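Putative cytochrome P450 154A1 (Streptomyces coelicolor, PDB 1ODO) belongs to the cytochrome P450 superfamily and holds an iron protoporphyrin IX in a mainly helical fold. Local coordinates at residues A[16-21]-A[322-327]; A[61-64]-A[68-71]. One frame throughout, in Å; residues are numbered along the deposited sequence.

Interaction 1 of 2, residues A[16-21]-A[322-327]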
ATOM      1  N   ASP A  16      11.745  -8.350 -11.009  1.00 16.29           N
ATOM      2  CA  ASP A  16      10.958  -8.461 -12.234  1.00 16.57           C
ATOM      3  C   ASP A  16       9.559  -8.979 -11.920  1.00 15.80           C
ATOM      4  O   ASP A  16       9.248 -10.148 -12.171  1.00 14.00           O
ATOM      5  CB  ASP A  16      11.667  -9.414 -13.201  1.00 17.80           C
ATOM      6  CG  ASP A  16      10.989  -9.492 -14.553  1.00 20.92           C
ATOM      7  OD1 ASP A  16       9.985  -8.781 -14.771  1.00 20.83           O
ATOM      8  OD2 ASP A  16      11.468 -10.267 -15.405  1.00 22.89           O
ATOM      9  N   HIS A  17       8.715  -8.101 -11.385  1.00 13.48           N
ATOM     10  CA  HIS A  17       7.359  -8.485 -11.031  1.00 13.24           C
ATOM     11  C   HIS A  17       6.464  -8.879 -12.201  1.00 13.39           C
ATOM     12  O   HIS A  17       5.537  -9.667 -12.023  1.00 12.20           O
ATOM     13  CB  HIS A  17       6.694  -7.390 -10.178  1.00 12.63           C
ATOM     14  CG  HIS A  17       6.322  -6.151 -10.933  1.00 12.55           C
ATOM     15  ND1 HIS A  17       7.250  -5.358 -11.574  1.00 14.60           N
ATOM     16  CD2 HIS A  17       5.123  -5.545 -11.109  1.00 12.62           C
ATOM     17  CE1 HIS A  17       6.639  -4.316 -12.112  1.00 15.82           C
ATOM     18  NE2 HIS A  17       5.347  -4.405 -11.844  1.00 14.57           N
ATOM     19  N   HIS A  18       6.731  -8.350 -13.395  1.00 12.90           N
ATOM     20  CA  HIS A  18       5.907  -8.699 -14.554  1.00 13.70           C
ATOM     21  C   HIS A  18       6.086 -10.175 -14.885  1.00 13.22           C
ATOM     22  O   HIS A  18       5.119 -10.878 -15.181  1.00 13.03           O
ATOM     23  CB  HIS A  18       6.279  -7.868 -15.781  1.00 16.04           C
ATOM     24  CG  HIS A  18       5.926  -6.420 -15.661  1.00 20.02           C
ATOM     25  ND1 HIS A  18       4.762  -5.989 -15.060  1.00 21.56           N
ATOM     26  CD2 HIS A  18       6.560  -5.306 -16.096  1.00 19.90           C
ATOM     27  CE1 HIS A  18       4.696  -4.672 -15.131  1.00 19.81           C
ATOM     28  NE2 HIS A  18       5.773  -4.233 -15.756  1.00 23.73           N
ATOM     29  N   THR A  19       7.327 -10.646 -14.861  1.00 13.37           N
ATOM     30  CA  THR A  19       7.575 -12.050 -15.157  1.00 12.78           C
ATOM     31  C   THR A  19       6.992 -12.862 -14.010  1.00 12.93           C
ATOM     32  O   THR A  19       6.424 -13.933 -14.216  1.00 12.22           O
ATOM     33  CB  THR A  19       9.076 -12.353 -15.280  1.00 14.00           C
ATOM     34  OG1 THR A  19       9.601 -11.675 -16.426  1.00 14.53           O
ATOM     35  CG2 THR A  19       9.306 -13.858 -15.437  1.00 14.52           C
ATOM     36  N   GLU A  20       7.124 -12.336 -12.796  1.00 13.02           N
ATOM     37  CA  GLU A  20       6.600 -13.026 -11.624  1.00 12.79           C
ATOM     38  C   GLU A  20       5.093 -13.259 -11.771  1.00 13.07           C
ATOM     39  O   GLU A  20       4.590 -14.322 -11.407  1.00 11.79           O
ATOM     40  CB  GLU A  20       6.877 -12.212 -10.357  1.00 13.11           C
ATOM     41  CG  GLU A  20       6.284 -12.829  -9.094  1.00 14.86           C
ATOM     42  CD  GLU A  20       6.589 -12.019  -7.853  1.00 14.42           C
ATOM     43  OE1 GLU A  20       7.622 -12.288  -7.198  1.00 15.21           O
ATOM     44  OE2 GLU A  20       5.799 -11.105  -7.543  1.00 13.45           O
ATOM     45  N   HIS A  21       4.372 -12.269 -12.298  1.00 13.01           N
ATOM     46  CA  HIS A  21       2.925 -12.414 -12.474  1.00 12.58           C
ATOM     47  C   HIS A  21       2.632 -13.650 -13.319  1.00 13.80           C
ATOM     48  O   HIS A  21       1.785 -14.472 -12.977  1.00 11.71           O
ATOM     49  CB  HIS A  21       2.310 -11.216 -13.209  1.00 11.44           C
ATOM     50  CG  HIS A  21       2.433  -9.913 -12.487  1.00 11.64           C
ATOM     51  ND1 HIS A  21       2.596  -9.826 -11.122  1.00 10.68           N
ATOM     52  CD2 HIS A  21       2.374  -8.638 -12.942  1.00 12.11           C
ATOM     53  CE1 HIS A  21       2.634  -8.554 -10.766  1.00 12.54           C
ATOM     54  NE2 HIS A  21       2.500  -7.813 -11.852  1.00 12.03           N
ATOM     55  N   ALA A 322      -3.320 -10.971  -9.791  1.00  9.90           N
ATOM     56  CA  ALA A 322      -4.758 -11.166  -9.932  1.00  8.73           C
ATOM     57  C   ALA A 322      -5.400 -10.064 -10.772  1.00  9.63           C
ATOM     58  O   ALA A 322      -6.323 -10.327 -11.548  1.00  8.53           O
ATOM     59  CB  ALA A 322      -5.416 -11.220  -8.553  1.00  9.91           C
ATOM     60  N   ASN A 323      -4.916  -8.835 -10.620  1.00  7.85           N
ATOM     61  CA  ASN A 323      -5.465  -7.714 -11.377  1.00  9.59           C
ATOM     62  C   ASN A 323      -5.262  -7.894 -12.879  1.00 10.73           C
ATOM     63  O   ASN A 323      -5.925  -7.238 -13.680  1.00 11.15           O
ATOM     64  CB  ASN A 323      -4.819  -6.395 -10.952  1.00 10.52           C
ATOM     65  CG  ASN A 323      -5.340  -5.880  -9.620  1.00 10.94           C
ATOM     66  OD1 ASN A 323      -6.313  -6.398  -9.068  1.00 10.72           O
ATOM     67  ND2 ASN A 323      -4.698  -4.834  -9.106  1.00  9.46           N
ATOM     68  N   ARG A 324      -4.338  -8.777 -13.251  1.00  9.69           N
ATOM     69  CA  ARG A 324      -4.046  -9.039 -14.660  1.00 10.71           C
ATOM     70  C   ARG A 324      -4.504 -10.418 -15.116  1.00 11.03           C
ATOM     71  O   ARG A 324      -4.073 -10.908 -16.163  1.00 10.17           O
ATOM     72  CB  ARG A 324      -2.541  -8.885 -14.916  1.00 10.82           C
ATOM     73  CG  ARG A 324      -2.045  -7.430 -14.881  1.00 11.13           C
ATOM     74  CD  ARG A 324      -0.545  -7.376 -14.609  1.00 14.28           C
ATOM     75  NE  ARG A 324       0.023  -6.028 -14.672  1.00 15.68           N
ATOM     76  CZ  ARG A 324       0.763  -5.579 -15.683  1.00 15.32           C
ATOM     77  NH1 ARG A 324       1.019  -6.367 -16.721  1.00 16.16           N
ATOM     78  NH2 ARG A 324       1.282  -4.358 -15.645  1.00 14.00           N
ATOM     79  N   HIS A 325      -5.379 -11.043 -14.334  1.00 11.77           N
ATOM     80  CA  HIS A 325      -5.889 -12.371 -14.669  1.00 11.36           C
ATOM     81  C   HIS A 325      -6.722 -12.263 -15.945  1.00 11.33           C
ATOM     82  O   HIS A 325      -7.656 -11.465 -16.024  1.00 10.70           O
ATOM     83  CB  HIS A 325      -6.723 -12.911 -13.505  1.00 11.04           C
ATOM     84  CG  HIS A 325      -7.004 -14.379 -13.594  1.00 12.75           C
ATOM     85  ND1 HIS A 325      -7.913 -14.910 -14.484  1.00 13.95           N
ATOM     86  CD2 HIS A 325      -6.492 -15.427 -12.907  1.00 12.59           C
ATOM     87  CE1 HIS A 325      -7.948 -16.224 -14.338  1.00 16.35           C
ATOM     88  NE2 HIS A 325      -7.097 -16.562 -13.388  1.00 14.75           N
ATOM     89  N   PRO A 326      -6.393 -13.078 -16.963  1.00 12.52           N
ATOM     90  CA  PRO A 326      -7.080 -13.087 -18.259  1.00 12.56           C
ATOM     91  C   PRO A 326      -8.582 -13.365 -18.294  1.00 12.46           C
ATOM     92  O   PRO A 326      -9.237 -13.064 -19.294  1.00 12.38           O
ATOM     93  CB  PRO A 326      -6.268 -14.097 -19.070  1.00 14.01           C
ATOM     94  CG  PRO A 326      -5.799 -15.060 -18.028  1.00 14.62           C
ATOM     95  CD  PRO A 326      -5.371 -14.139 -16.906  1.00 12.55           C
ATOM     96  N   ASP A 327      -9.135 -13.950 -17.236  1.00 11.23           N
ATOM     97  CA  ASP A 327     -10.569 -14.223 -17.228  1.00 13.81           C
ATOM     98  C   ASP A 327     -11.303 -13.044 -16.595  1.00 13.95           C
ATOM     99  O   ASP A 327     -12.531 -12.977 -16.618  1.00 12.89           O
ATOM    100  CB  ASP A 327     -10.883 -15.518 -16.467  1.00 14.53           C
ATOM    101  CG  ASP A 327     -11.206 -16.679 -17.403  1.00 15.53           C
ATOM    102  OD1 ASP A 327     -10.582 -16.761 -18.481  1.00 14.38           O
ATOM    103  OD2 ASP A 327     -12.073 -17.512 -17.058  1.00 14.30           O
TER
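Arg324 reaches across to His21 and His18, meeting one imidazole with the last methylene of its chain and the other with its guanidinium. Its first torsion places CG opposite the carbonyl carbon (chi1 -72°), and from CG to NE the chain is extended, carrying the charged group out to helix 17-25 although the backbones stay apart: the nearest pair of CA atoms, His21 CA and Arg324 CA, is separated by 8.0 Å. At the inner end, Arg324 CD comes to 3.6 Å from His21 CD2, with NE following at 3.9 Å from the same CD2. The approach to the ring is slanted, and the ring and guanidinium planes stand 41° apart, which rules out a flat stack. His21 is itself backed by its own helix, since His17 O sits 3.0 Å above the ring plane of His21, over the ring centre. Farther out, His18 lies over one face of the guanidinium, again with the planes well off parallel, at 40°. No hydrogen bond joins the two segments, and they bury 122 Å² in total, over half of it on Arg324, so the contact is van der Waals packing.

The polar grip on the arginine comes from elsewhere. Arg324 NH1 forms a salt bridge with Asp333, and NH2 donates to His285 O at the end of helix 275-285. Asp16 is the N-cap of helix 17-25, its OD1 accepting from Thr19 N at 3.2 Å. Arg324 is the third residue of a type I turn from Ala322 to His325. The arrangement ties the first helix of the chain, 17-25, to this turn at the end of helix 319-322, which is bonded through Asn323 O to Arg284, the arginine of the ExxR signature of cytochromes P450.

Interaction 2 of 2, residues A[61-64]-A[68-71]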
ATOM      1  N   ASP A  61      -5.724 -13.361  11.794  1.00 13.53           N
ATOM      2  CA  ASP A  61      -5.271 -13.477  13.183  1.00 13.97           C
ATOM      3  C   ASP A  61      -4.349 -14.683  13.349  1.00 13.77           C
ATOM      4  O   ASP A  61      -4.812 -15.798  13.606  1.00 12.13           O
ATOM      5  CB  ASP A  61      -6.484 -13.616  14.113  1.00 14.79           C
ATOM      6  CG  ASP A  61      -6.113 -13.512  15.588  1.00 16.99           C
ATOM      7  OD1 ASP A  61      -4.940 -13.754  15.939  1.00 16.10           O
ATOM      8  OD2 ASP A  61      -7.007 -13.202  16.402  1.00 18.76           O
ATOM      9  N   ALA A  62      -3.047 -14.447  13.205  1.00 13.37           N
ATOM     10  CA  ALA A  62      -2.039 -15.499  13.327  1.00 15.07           C
ATOM     11  C   ALA A  62      -2.011 -16.125  14.716  1.00 16.12           C
ATOM     12  O   ALA A  62      -1.903 -17.339  14.865  1.00 14.39           O
ATOM     13  CB  ALA A  62      -0.660 -14.937  12.989  1.00 13.93           C
ATOM     14  N   ARG A  63      -2.099 -15.280  15.734  1.00 17.91           N
ATOM     15  CA  ARG A  63      -2.084 -15.739  17.113  1.00 21.37           C
ATOM     16  C   ARG A  63      -3.153 -16.803  17.348  1.00 20.52           C
ATOM     17  O   ARG A  63      -2.901 -17.820  17.991  1.00 21.46           O
ATOM     18  CB  ARG A  63      -2.313 -14.541  18.035  1.00 24.80           C
ATOM     19  CG  ARG A  63      -2.034 -14.793  19.497  1.00 32.58           C
ATOM     20  CD  ARG A  63      -1.886 -13.474  20.258  1.00 35.96           C
ATOM     21  NE  ARG A  63      -0.714 -12.706  19.832  1.00 38.13           N
ATOM     22  CZ  ARG A  63      -0.681 -11.886  18.785  1.00 38.92           C
ATOM     23  NH1 ARG A  63      -1.761 -11.711  18.038  1.00 41.73           N
ATOM     24  NH2 ARG A  63       0.438 -11.238  18.486  1.00 38.60           N
ATOM     25  N   ALA A  64      -4.341 -16.580  16.802  1.00 18.91           N
ATOM     26  CA  ALA A  64      -5.426 -17.531  16.976  1.00 18.26           C
ATOM     27  C   ALA A  64      -5.539 -18.632  15.928  1.00 18.79           C
ATOM     28  O   ALA A  64      -5.921 -19.760  16.255  1.00 17.00           O
ATOM     29  CB  ALA A  64      -6.754 -16.775  17.052  1.00 19.35           C
ATOM     30  N   ALA A  68       1.936 -22.281  13.491  1.00 14.69           N
ATOM     31  CA  ALA A  68       3.369 -22.023  13.381  1.00 15.85           C
ATOM     32  C   ALA A  68       3.801 -20.631  13.835  1.00 15.94           C
ATOM     33  O   ALA A  68       4.998 -20.350  13.904  1.00 16.85           O
ATOM     34  CB  ALA A  68       3.822 -22.254  11.942  1.00 15.16           C
ATOM     35  N   PHE A  69       2.842 -19.768  14.155  1.00 15.08           N
ATOM     36  CA  PHE A  69       3.163 -18.409  14.591  1.00 16.75           C
ATOM     37  C   PHE A  69       4.277 -18.330  15.630  1.00 17.67           C
ATOM     38  O   PHE A  69       5.266 -17.617  15.439  1.00 17.04           O
ATOM     39  CB  PHE A  69       1.924 -17.713  15.149  1.00 18.63           C
ATOM     40  CG  PHE A  69       2.187 -16.311  15.621  1.00 19.36           C
ATOM     41  CD1 PHE A  69       2.428 -15.290  14.707  1.00 20.16           C
ATOM     42  CD2 PHE A  69       2.237 -16.019  16.980  1.00 20.49           C
ATOM     43  CE1 PHE A  69       2.716 -13.995  15.137  1.00 21.88           C
ATOM     44  CE2 PHE A  69       2.525 -14.722  17.425  1.00 21.87           C
ATOM     45  CZ  PHE A  69       2.765 -13.711  16.501  1.00 22.52           C
ATOM     46  N   GLY A  70       4.100 -19.058  16.730  1.00 17.65           N
ATOM     47  CA  GLY A  70       5.090 -19.063  17.795  1.00 20.18           C
ATOM     48  C   GLY A  70       6.513 -19.349  17.351  1.00 20.86           C
ATOM     49  O   GLY A  70       7.457 -18.777  17.895  1.00 22.20           O
ATOM     50  N   GLU A  71       6.674 -20.227  16.365  1.00 21.79           N
ATOM     51  CA  GLU A  71       8.000 -20.579  15.860  1.00 24.23           C
ATOM     52  C   GLU A  71       8.513 -19.551  14.855  1.00 24.26           C
ATOM     53  O   GLU A  71       9.680 -19.163  14.884  1.00 25.55           O
ATOM     54  CB  GLU A  71       7.951 -21.949  15.181  1.00 27.66           C
ATOM     55  CG  GLU A  71       7.122 -22.977  15.931  1.00 34.18           C
ATOM     56  CD  GLU A  71       6.794 -24.199  15.091  1.00 37.91           C
ATOM     57  OE1 GLU A  71       5.815 -24.906  15.433  1.00 38.65           O
ATOM     58  OE2 GLU A  71       7.514 -24.459  14.096  1.00 39.10           O
TER
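The first torsion of Phe69 sets CG opposite its backbone N (chi1 180°), swinging the ring from helix 69-72 onto the first turn of helix 62-65. Arg63 has the same kind of first torsion (chi1 -167°), and a bend at chi3 turns its guanidinium along the far end of that ring; the two side chains therefore lie side by side and point the same way. Contact begins near the root of the ring, where Ala62 CB packs against Phe69 CD1 at 3.6 Å, with CE1 of Phe69 at 4.1 Å from the same methyl. The methyl approaches the ring at a slant. The backbone is close here as well, Ala62 CA and Phe69 CA being 6.1 Å apart, and Phe69 CB stands 3.9 Å from Ala62 O.

At the outer end, Arg63 NH2 is 3.9 Å from Phe69 CZ, and CE2 of Phe69 lies over one face of the guanidinium. The planes are 64° apart, so the two groups are not stacked flat on each other; the backbone N of Arg63, by contrast, lies over a face of the phenyl ring. The segments bury 162 Å² together, with Phe69 supplying more than half, and no hydrogen bond crosses between them. Arg63 NH2 has a weak hydrogen bond to Ala83 O, while its side chain also touches Glu85. At the start of helix 62-65, Asp61 is the N-cap: Ala64 N donates to Asp61 OD1 at 3.0 Å, meeting the carboxylate from above its plane.

Two one-turn helices are thus folded against each other through a single aromatic side chain. They lie between strand 58-59 and helix 92-100, within the connection that corresponds to the B-C region of cytochromes P450, whose later part contributes Trp81 and Phe88 to the 4-phenyl-1H-imidazole pocket.

How the interactions relate
Interactions 1 and 2 are separate packing sites: their centres are 30 Å apart and their nearest atoms about 20 Å, so neither touches the other. They differ in reach along the chain. Interaction 1 joins helix 17-25 to the turn at the end of helix 319-322, some 300 residues on; interaction 2, which falls within that span, is a local contact of helix 62-65 with helix 69-72, between segments separated by three residues. The side chains of His21 and Ala62 are each about 13 Å from the bound haem, and Ala62 is also about 13 Å from 4-phenyl-1H-imidazole. At these distances neither residue touches the haem, and Ala62 does not touch 4-phenyl-1H-imidazole.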